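Local atomic coordinates of glutathione S-transferase (Sulfitobacter, PDB entry 4GF0), a protein that binds glutathione and, as a member of the glutathione S-transferase family, probably catalyses its conjugation to electrophilic substrates. Residues D147-P152 against P184-F189. Numbering follows the deposited sequence.
Sequences DILRGP and PKITTF
The ammonium NZ of Lys-185 donates to the carbonyl O of Leu-149 at 2.6 Å, almost in line with the C=O bond (174° at the oxygen). A lysine suits this place because its chain spans the gap from the helix to the turn; its bend at chi3 (-68°) sets CE beside the same oxygen. Next to this polar link, the buried Leu-149 sends its branched end into the flank of helix 184-194, where its apolar methyls pack on Ile-186 and Phe-189 and touch Lys-185 by contact alone. Leu-149 CD1 lies 3.6 Å from Ile-186 CA and also meets Phe-189 CB. Leu-149 CD2 approaches the Phe-189 ring obliquely, 3.9 Å from Phe-189 CD1. This joins two parts of the all-helical C-terminal domain of the glutathione S-transferase fold, the turn that leaves helix 123-148 and the first turn and a half of helix 184-194. Farther along the loop, Pro-152 O meets the edge of the Phe-189 ring in its plane, 3.5 Å from Phe-189 CD1, where the weakly positive ring hydrogens suit a carbonyl. One water donates to that oxygen and to Lys-185 O, bridging loop and helix. Glycine suits position 151 because at its backbone angles a CB would be jammed against the preceding carbonyl O; the peptide before Pro-152 is cis. Behind the contact, Leu-166 of helix 162-170 touches both Leu-149 and Phe-189. The carboxylate of Glu-145 takes one N-H on each oxygen, OE2 from Lys-185 N and OE1 from Ile-186 N, tying the start of the helix to helix 123-148.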
# COMPACT_ATOMS: atom_id res chain seq x y z
N ASP A 147 13.74 -12.08 3.83
CA ASP A 147 12.95 -12.23 2.60
C ASP A 147 12.78 -10.98 1.74
O ASP A 147 12.22 -11.05 0.65
CB ASP A 147 11.58 -12.81 2.93
CG ASP A 147 11.64 -14.30 3.18
OD1 ASP A 147 11.17 -15.07 2.31
OD2 ASP A 147 12.15 -14.71 4.24
N ILE A 148 13.24 -9.84 2.22
CA ILE A 148 13.11 -8.61 1.44
C ILE A 148 14.46 -8.03 1.06
O ILE A 148 14.71 -7.74 -0.11
CB ILE A 148 12.28 -7.55 2.18
CG1 ILE A 148 10.83 -8.00 2.28
CG2 ILE A 148 12.40 -6.19 1.48
CD1 ILE A 148 9.92 -6.96 2.91
N LEU A 149 15.33 -7.87 2.05
CA LEU A 149 16.60 -7.20 1.83
C LEU A 149 17.64 -8.14 1.23
O LEU A 149 18.21 -8.99 1.93
CB LEU A 149 17.15 -6.65 3.15
CG LEU A 149 17.12 -5.16 3.45
CD1 LEU A 149 17.86 -4.93 4.76
CD2 LEU A 149 17.75 -4.35 2.31
N ARG A 150 17.91 -8.00 -0.06
CA ARG A 150 18.96 -8.79 -0.69
C ARG A 150 20.34 -8.31 -0.23
O ARG A 150 21.23 -9.13 0.04
CB ARG A 150 18.84 -8.75 -2.21
CG ARG A 150 19.82 -9.69 -2.91
CD ARG A 150 19.47 -9.90 -4.38
NE ARG A 150 20.67 -10.20 -5.16
CZ ARG A 150 21.29 -11.38 -5.16
NH1 ARG A 150 20.83 -12.38 -4.41
NH2 ARG A 150 22.38 -11.55 -5.90
N GLY A 151 20.52 -7.00 -0.13
CA GLY A 151 21.75 -6.44 0.40
C GLY A 151 22.71 -5.98 -0.68
O GLY A 151 22.96 -6.72 -1.63
N PRO A 152 23.25 -4.76 -0.56
CA PRO A 152 23.02 -3.82 0.55
C PRO A 152 21.64 -3.18 0.53
O PRO A 152 21.15 -2.80 1.60
CB PRO A 152 24.09 -2.74 0.34
CG PRO A 152 24.42 -2.82 -1.12
CD PRO A 152 24.32 -4.29 -1.46
N PRO A 184 21.78 -7.90 10.84
CA PRO A 184 22.99 -7.42 10.15
C PRO A 184 22.71 -6.76 8.80
O PRO A 184 23.29 -5.70 8.53
CB PRO A 184 23.85 -8.69 9.98
CG PRO A 184 22.97 -9.85 10.36
CD PRO A 184 21.90 -9.31 11.26
N LYS A 185 21.83 -7.33 7.98
CA LYS A 185 21.54 -6.73 6.68
C LYS A 185 20.80 -5.40 6.80
O LYS A 185 21.08 -4.46 6.07
CB LYS A 185 20.82 -7.71 5.75
CG LYS A 185 21.73 -8.81 5.23
CD LYS A 185 21.11 -9.53 4.04
CE LYS A 185 19.91 -10.32 4.49
NZ LYS A 185 19.16 -10.91 3.35
N ILE A 186 19.86 -5.33 7.74
CA ILE A 186 19.16 -4.07 8.00
C ILE A 186 20.17 -3.03 8.48
O ILE A 186 20.11 -1.88 8.07
CB ILE A 186 18.03 -4.24 9.05
CG1 ILE A 186 16.89 -5.07 8.46
CG2 ILE A 186 17.50 -2.88 9.49
CD1 ILE A 186 15.70 -5.26 9.41
N THR A 187 21.11 -3.45 9.31
CA THR A 187 22.12 -2.54 9.83
C THR A 187 22.98 -1.97 8.70
O THR A 187 23.19 -0.76 8.62
CB THR A 187 23.01 -3.22 10.88
OG1 THR A 187 22.21 -3.57 12.01
CG2 THR A 187 24.13 -2.28 11.33
N THR A 188 23.46 -2.85 7.82
CA THR A 188 24.26 -2.40 6.69
C THR A 188 23.43 -1.49 5.79
O THR A 188 23.93 -0.48 5.30
CB THR A 188 24.80 -3.58 5.87
OG1 THR A 188 25.70 -4.34 6.69
CG2 THR A 188 25.55 -3.07 4.64
N PHE A 189 22.17 -1.86 5.59
CA PHE A 189 21.25 -1.06 4.78
C PHE A 189 21.09 0.36 5.34
O PHE A 189 21.17 1.34 4.60
CB PHE A 189 19.89 -1.78 4.68
CG PHE A 189 18.78 -0.92 4.16
CD1 PHE A 189 18.69 -0.63 2.80
CD2 PHE A 189 17.81 -0.41 5.02
CE1 PHE A 189 17.65 0.18 2.30
CE2 PHE A 189 16.77 0.39 4.52
CZ PHE A 189 16.69 0.68 3.17
O HOH W 1 21.85 -4.79 3.57